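Long-range contact in uncharacterized protein A6V7T0 (Pseudomonas aeruginosa, PDB 3K12), which is of unknown function but belongs to the YjgF-like clan of small alpha/beta proteins, and forms a trimer: residues V63-N77 and T91-R105. Numbering follows the deposited sequence.
Sequences VRILLAHREDYAGLN and TRACSLAELIDPRWR
With chi1 of 45°, Arg-92 sets its CG between its own N and C, and a bend at chi3 swings the guanidinium toward helix 73-83, where Asn-77 OD1 takes both NH1 (3.0 Å) and NH2 (2.9 Å) of Arg-92, end-on. Ile-65 CD1 lies over one face of this guanidinium, 3.8 Å from Arg-92 CZ; Trp-80 adds a cation-pi contact, and a water links Arg-92 NH2 to Tyr-73 OH. Beside it, Cys-94 SG sits 3.9 Å from Leu-76 CD2 and meets the Tyr-73 ring at its edge.

On the other sheet face Arg-64, CG anti to N and the chain bent at chi2 (68°), turns back over strand 91-96. Its NH1 and NH2 share Ser-95 OG within the guanidinium plane, NH1 at 2.9 Å, while Leu-66 CD2 covers a face of the group. Arg-64 NH2 also reaches Ala-93 O, 60° out of the carbonyl plane and from the face opposite Ile-65 N, so two donors hold that oxygen.

Backbone bonds run between the parallel strands from Val-63 N to Thr-91 O as far as Ala-97 N to Leu-67 O. Beyond them Ala-68 N donates to Arg-105 O (2.9 Å), and Arg-105 NH1 forms a salt bridge with Asp-72, meeting the syn lone pair of OD2 (2.9 Å). A water joins Asp-72 OD2 to Arg-105 O. Leu-96 CD1 lies over the guanidinium of Arg-70, whose NH groups bond to Leu-99 O and Ile-100 O of the second subunit. Strands 60-67 and 91-96, parallel neighbours joined through helix 73-83, form a beta-alpha-beta crossover, part of the YjgF-like alpha/beta fold, at a trimer interface.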
loop_
_atom_site.group_PDB
_atom_site.type_symbol
_atom_site.label_atom_id
_atom_site.label_comp_id
_atom_site.label_asym_id
_atom_site.label_seq_id
_atom_site.Cartn_x
_atom_site.Cartn_y
_atom_site.Cartn_z
ATOM N N VAL D 63 -4.151 -6.399 2.071
ATOM C CA VAL D 63 -3.853 -6.725 0.663
ATOM C C VAL D 63 -4.254 -5.554 -0.205
ATOM O O VAL D 63 -5.401 -5.107 -0.160
ATOM C CB VAL D 63 -4.577 -8.039 0.182
ATOM C CG1 VAL D 63 -4.152 -8.374 -1.265
ATOM C CG2 VAL D 63 -4.249 -9.162 1.113
ATOM N N ARG D 64 -3.301 -5.030 -0.965
ATOM C CA ARG D 64 -3.581 -4.032 -1.979
ATOM C C ARG D 64 -3.830 -4.782 -3.258
ATOM O O ARG D 64 -3.022 -5.616 -3.674
ATOM C CB ARG D 64 -2.368 -3.095 -2.114
ATOM C CG ARG D 64 -2.556 -1.974 -3.119
ATOM C CD ARG D 64 -3.621 -0.950 -2.666
ATOM N NE ARG D 64 -3.617 0.145 -3.616
ATOM C CZ ARG D 64 -4.521 0.366 -4.557
ATOM N NH1 ARG D 64 -4.332 1.363 -5.400
ATOM N NH2 ARG D 64 -5.636 -0.377 -4.636
ATOM N N ILE D 65 -4.978 -4.535 -3.874
ATOM C CA ILE D 65 -5.371 -5.261 -5.102
ATOM C C ILE D 65 -5.459 -4.295 -6.260
ATOM O O ILE D 65 -6.283 -3.360 -6.239
ATOM C CB ILE D 65 -6.735 -5.972 -4.930
ATOM C CG1 ILE D 65 -6.702 -6.869 -3.707
ATOM C CG2 ILE D 65 -7.065 -6.777 -6.199
ATOM C CD1 ILE D 65 -8.079 -7.544 -3.353
ATOM N N LEU D 66 -4.606 -4.501 -7.259
ATOM C CA LEU D 66 -4.569 -3.666 -8.458
ATOM C C LEU D 66 -5.219 -4.489 -9.562
ATOM O O LEU D 66 -4.705 -5.532 -9.938
ATOM C CB LEU D 66 -3.113 -3.274 -8.798
ATOM C CG LEU D 66 -2.261 -2.764 -7.634
ATOM C CD1 LEU D 66 -0.816 -2.597 -8.099
ATOM C CD2 LEU D 66 -2.827 -1.412 -7.180
ATOM N N LEU D 67 -6.349 -4.007 -10.063
ATOM C CA LEU D 67 -7.170 -4.765 -11.001
ATOM C C LEU D 67 -7.069 -4.121 -12.372
ATOM O O LEU D 67 -7.254 -2.921 -12.494
ATOM C CB LEU D 67 -8.616 -4.807 -10.487
ATOM C CG LEU D 67 -9.621 -5.566 -11.354
ATOM C CD1 LEU D 67 -9.379 -7.078 -11.352
ATOM C CD2 LEU D 67 -11.008 -5.339 -10.748
ATOM N N ALA D 68 -6.769 -4.906 -13.411
ATOM C CA ALA D 68 -6.552 -4.318 -14.740
ATOM C C ALA D 68 -7.830 -3.852 -15.446
ATOM O O ALA D 68 -7.793 -2.851 -16.165
ATOM C CB ALA D 68 -5.770 -5.287 -15.639
ATOM N N HIS D 69 -8.929 -4.579 -15.242
ATOM C CA HIS D 69 -10.155 -4.403 -16.029
ATOM C C HIS D 69 -11.373 -4.482 -15.132
ATOM O O HIS D 69 -11.563 -5.456 -14.391
ATOM C CB HIS D 69 -10.272 -5.481 -17.114
ATOM C CG HIS D 69 -9.075 -5.596 -18.000
ATOM N ND1 HIS D 69 -8.730 -4.628 -18.920
ATOM C CD2 HIS D 69 -8.148 -6.575 -18.110
ATOM C CE1 HIS D 69 -7.631 -5.004 -19.552
ATOM N NE2 HIS D 69 -7.259 -6.179 -19.080
ATOM N N ARG D 70 -12.229 -3.464 -15.239
ATOM C CA ARG D 70 -13.452 -3.366 -14.448
ATOM C C ARG D 70 -14.347 -4.599 -14.529
ATOM O O ARG D 70 -14.914 -5.023 -13.514
ATOM C CB ARG D 70 -14.248 -2.145 -14.914
ATOM C CG ARG D 70 -15.580 -2.013 -14.211
ATOM C CD ARG D 70 -16.245 -0.712 -14.584
ATOM N NE ARG D 70 -15.550 0.429 -13.989
ATOM C CZ ARG D 70 -15.622 0.753 -12.698
ATOM N NH1 ARG D 70 -16.341 0.008 -11.858
ATOM N NH2 ARG D 70 -14.959 1.815 -12.252
ATOM N N GLU D 71 -14.464 -5.176 -15.728
ATOM C CA GLU D 71 -15.339 -6.329 -15.937
ATOM C C GLU D 71 -14.871 -7.585 -15.196
ATOM O O GLU D 71 -15.614 -8.565 -15.110
ATOM C CB GLU D 71 -15.552 -6.628 -17.429
ATOM C CG GLU D 71 -14.329 -7.025 -18.217
ATOM C CD GLU D 71 -13.568 -5.855 -18.837
ATOM O OE1 GLU D 71 -13.729 -4.674 -18.413
ATOM O OE2 GLU D 71 -12.770 -6.144 -19.761
ATOM N N ASP D 72 -13.639 -7.550 -14.665
ATOM C CA ASP D 72 -13.082 -8.670 -13.904
ATOM C C ASP D 72 -13.320 -8.589 -12.393
ATOM O O ASP D 72 -12.937 -9.496 -11.638
ATOM C CB ASP D 72 -11.573 -8.759 -14.170
ATOM C CG ASP D 72 -11.245 -9.420 -15.504
ATOM O OD1 ASP D 72 -12.160 -10.019 -16.130
ATOM O OD2 ASP D 72 -10.071 -9.358 -15.921
ATOM N N TYR D 73 -13.949 -7.514 -11.943
ATOM C CA TYR D 73 -14.125 -7.295 -10.514
ATOM C C TYR D 73 -14.945 -8.413 -9.841
ATOM O O TYR D 73 -14.564 -8.957 -8.783
ATOM C CB TYR D 73 -14.738 -5.907 -10.280
ATOM C CG TYR D 73 -14.937 -5.521 -8.834
ATOM C CD1 TYR D 73 -13.844 -5.288 -7.983
ATOM C CD2 TYR D 73 -16.235 -5.317 -8.328
ATOM C CE1 TYR D 73 -14.037 -4.903 -6.648
ATOM C CE2 TYR D 73 -16.433 -4.945 -7.016
ATOM C CZ TYR D 73 -15.338 -4.721 -6.180
ATOM O OH TYR D 73 -15.584 -4.346 -4.879
ATOM N N ALA D 74 -16.071 -8.784 -10.452
ATOM C CA ALA D 74 -16.881 -9.857 -9.884
ATOM C C ALA D 74 -16.135 -11.187 -9.782
ATOM O O ALA D 74 -16.269 -11.892 -8.773
ATOM C CB ALA D 74 -18.175 -10.015 -10.687
ATOM N N GLY D 75 -15.337 -11.529 -10.798
ATOM C CA GLY D 75 -14.536 -12.767 -10.789
ATOM C C GLY D 75 -13.461 -12.773 -9.718
ATOM O O GLY D 75 -13.249 -13.789 -9.039
ATOM N N LEU D 76 -12.795 -11.631 -9.551
ATOM C CA LEU D 76 -11.836 -11.480 -8.466
ATOM C C LEU D 76 -12.511 -11.786 -7.143
ATOM O O LEU D 76 -12.011 -12.563 -6.316
ATOM C CB LEU D 76 -11.320 -10.026 -8.454
ATOM C CG LEU D 76 -10.674 -9.546 -7.143
ATOM C CD1 LEU D 76 -9.310 -10.162 -7.020
ATOM C CD2 LEU D 76 -10.584 -8.011 -7.081
ATOM N N ASN D 77 -13.679 -11.166 -6.930
ATOM C CA ASN D 77 -14.329 -11.323 -5.634
ATOM C C ASN D 77 -14.913 -12.712 -5.398
ATOM O O ASN D 77 -14.981 -13.154 -4.262
ATOM C CB ASN D 77 -15.403 -10.262 -5.412
ATOM C CG ASN D 77 -14.826 -8.885 -5.311
ATOM O OD1 ASN D 77 -13.699 -8.683 -4.835
ATOM N ND2 ASN D 77 -15.579 -7.908 -5.782
ATOM N N THR D 91 -7.858 -7.113 5.588
ATOM C CA THR D 91 -8.284 -5.831 5.024
ATOM C C THR D 91 -7.776 -5.722 3.601
ATOM O O THR D 91 -6.726 -6.280 3.270
ATOM C CB THR D 91 -7.801 -4.632 5.870
ATOM O OG1 THR D 91 -6.375 -4.451 5.712
ATOM C CG2 THR D 91 -8.173 -4.819 7.329
ATOM N N ARG D 92 -8.494 -4.998 2.757
ATOM C CA ARG D 92 -8.141 -4.890 1.353
ATOM C C ARG D 92 -8.503 -3.522 0.812
ATOM O O ARG D 92 -9.356 -2.827 1.356
ATOM C CB ARG D 92 -8.731 -6.035 0.517
ATOM C CG ARG D 92 -10.175 -6.375 0.801
ATOM C CD ARG D 92 -10.755 -7.309 -0.259
ATOM N NE ARG D 92 -11.260 -6.610 -1.435
ATOM C CZ ARG D 92 -11.776 -7.238 -2.489
ATOM N NH1 ARG D 92 -11.819 -8.575 -2.513
ATOM N NH2 ARG D 92 -12.209 -6.545 -3.536
ATOM N N ALA D 93 -7.864 -3.163 -0.272
ATOM C CA ALA D 93 -8.230 -1.957 -1.018
ATOM C C ALA D 93 -7.984 -2.241 -2.482
ATOM O O ALA D 93 -6.861 -2.582 -2.868
ATOM C CB ALA D 93 -7.435 -0.751 -0.547
ATOM N N CYS D 94 -9.028 -2.126 -3.287
ATOM C CA CYS D 94 -8.959 -2.513 -4.691
ATOM C C CYS D 94 -9.264 -1.311 -5.532
ATOM O O CYS D 94 -10.243 -0.615 -5.259
ATOM C CB CYS D 94 -10.010 -3.589 -4.969
ATOM S SG CYS D 94 -10.080 -4.141 -6.738
ATOM N N SER D 95 -8.430 -1.070 -6.533
ATOM C CA SER D 95 -8.694 -0.020 -7.525
ATOM C C SER D 95 -8.212 -0.478 -8.908
ATOM O O SER D 95 -7.543 -1.516 -9.031
ATOM C CB SER D 95 -8.035 1.290 -7.078
ATOM O OG SER D 95 -6.609 1.182 -7.125
ATOM N N LEU D 96 -8.558 0.256 -9.950
ATOM C CA LEU D 96 -8.165 -0.147 -11.291
ATOM C C LEU D 96 -6.800 0.456 -11.564
ATOM O O LEU D 96 -6.510 1.599 -11.155
ATOM C CB LEU D 96 -9.204 0.325 -12.313
ATOM C CG LEU D 96 -10.587 -0.334 -12.178
ATOM C CD1 LEU D 96 -11.599 0.247 -13.177
ATOM C CD2 LEU D 96 -10.565 -1.839 -12.357
ATOM N N ALA D 97 -5.927 -0.326 -12.189
ATOM C CA ALA D 97 -4.575 0.138 -12.473
ATOM C C ALA D 97 -4.086 -0.457 -13.778
ATOM O O ALA D 97 -4.503 -1.548 -14.156
ATOM C CB ALA D 97 -3.630 -0.223 -11.332
ATOM N N GLU D 98 -3.223 0.283 -14.478
ATOM C CA GLU D 98 -2.461 -0.273 -15.591
ATOM C C GLU D 98 -1.206 -0.974 -15.054
ATOM O O GLU D 98 -0.373 -0.354 -14.388
ATOM C CB GLU D 98 -2.084 0.811 -16.614
ATOM C CG GLU D 98 -1.432 0.250 -17.878
ATOM C CD GLU D 98 -1.173 1.319 -18.959
ATOM O OE1 GLU D 98 -1.541 2.501 -18.747
ATOM O OE2 GLU D 98 -0.584 0.970 -20.009
ATOM N N LEU D 99 -1.096 -2.268 -15.336
ATOM C CA LEU D 99 0.025 -3.078 -14.876
ATOM C C LEU D 99 1.094 -3.149 -15.958
ATOM O O LEU D 99 0.841 -2.808 -17.134
ATOM C CB LEU D 99 -0.439 -4.488 -14.447
ATOM C CG LEU D 99 -1.653 -4.422 -13.502
ATOM C CD1 LEU D 99 -2.147 -5.806 -13.186
ATOM C CD2 LEU D 99 -1.321 -3.680 -12.198
ATOM N N ILE D 100 2.288 -3.576 -15.568
ATOM C CA ILE D 100 3.409 -3.520 -16.499
ATOM C C ILE D 100 3.211 -4.479 -17.681
ATOM O O ILE D 100 3.463 -4.101 -18.835
ATOM C CB ILE D 100 4.753 -3.766 -15.786
ATOM C CG1 ILE D 100 5.058 -2.668 -14.754
ATOM C CG2 ILE D 100 5.899 -3.806 -16.785
ATOM C CD1 ILE D 100 5.029 -1.249 -15.276
ATOM N N ASP D 101 2.739 -5.689 -17.413
ATOM C CA ASP D 101 2.487 -6.670 -18.478
ATOM C C ASP D 101 0.994 -6.643 -18.777
ATOM O O ASP D 101 0.178 -6.847 -17.881
ATOM C CB ASP D 101 2.904 -8.061 -18.013
ATOM C CG ASP D 101 2.924 -9.080 -19.133
ATOM O OD1 ASP D 101 1.971 -9.120 -19.927
ATOM O OD2 ASP D 101 3.891 -9.856 -19.192
ATOM N N PRO D 102 0.615 -6.379 -20.037
ATOM C CA PRO D 102 -0.805 -6.250 -20.378
ATOM C C PRO D 102 -1.601 -7.544 -20.188
ATOM O O PRO D 102 -2.832 -7.501 -20.154
ATOM C CB PRO D 102 -0.778 -5.835 -21.865
ATOM C CG PRO D 102 0.577 -5.192 -22.030
ATOM C CD PRO D 102 1.480 -6.063 -21.189
ATOM N N ARG D 103 -0.910 -8.673 -20.035
ATOM C CA ARG D 103 -1.569 -9.956 -19.819
ATOM C C ARG D 103 -2.050 -10.137 -18.372
ATOM O O ARG D 103 -2.912 -10.960 -18.118
ATOM C CB ARG D 103 -0.656 -11.138 -20.164
ATOM C CG ARG D 103 -0.297 -11.292 -21.648
ATOM C CD ARG D 103 0.792 -12.380 -21.841
ATOM N NE ARG D 103 1.989 -12.103 -21.039
ATOM C CZ ARG D 103 2.907 -12.996 -20.677
ATOM N NH1 ARG D 103 2.808 -14.275 -21.038
ATOM N NH2 ARG D 103 3.936 -12.602 -19.936
ATOM N N TRP D 104 -1.467 -9.388 -17.431
ATOM C CA TRP D 104 -1.821 -9.521 -16.025
ATOM C C TRP D 104 -3.174 -8.883 -15.764
ATOM O O TRP D 104 -3.378 -7.723 -16.120
ATOM C CB TRP D 104 -0.791 -8.777 -15.179
ATOM C CG TRP D 104 0.596 -9.361 -15.257
ATOM C CD1 TRP D 104 0.952 -10.616 -15.688
ATOM C CD2 TRP D 104 1.803 -8.710 -14.872
ATOM N NE1 TRP D 104 2.320 -10.777 -15.596
ATOM C CE2 TRP D 104 2.864 -9.619 -15.095
ATOM C CE3 TRP D 104 2.097 -7.446 -14.352
ATOM C CZ2 TRP D 104 4.194 -9.295 -14.816
ATOM C CZ3 TRP D 104 3.431 -7.123 -14.082
ATOM C CH2 TRP D 104 4.451 -8.038 -14.323
ATOM N N ARG D 105 -4.089 -9.623 -15.139
ATOM C CA ARG D 105 -5.424 -9.091 -14.884
ATOM C C ARG D 105 -5.486 -8.525 -13.472
ATOM O O ARG D 105 -6.401 -7.756 -13.157
ATOM C CB ARG D 105 -6.504 -10.179 -15.059
ATOM C CG ARG D 105 -6.675 -10.624 -16.516
ATOM C CD ARG D 105 -7.719 -11.726 -16.672
ATOM N NE ARG D 105 -7.874 -12.016 -18.105
ATOM C CZ ARG D 105 -8.624 -11.317 -18.953
ATOM N NH1 ARG D 105 -9.373 -10.298 -18.548
ATOM N NH2 ARG D 105 -8.643 -11.656 -20.242
HETATM O O HOH W 1 -5.565 -2.012 -17.364
HETATM O O HOH W 2 -8.524 -7.310 -14.759
HETATM O O HOH W 3 -5.293 -8.236 -18.874
HETATM O O HOH W 4 -13.216 -3.925 -3.672
#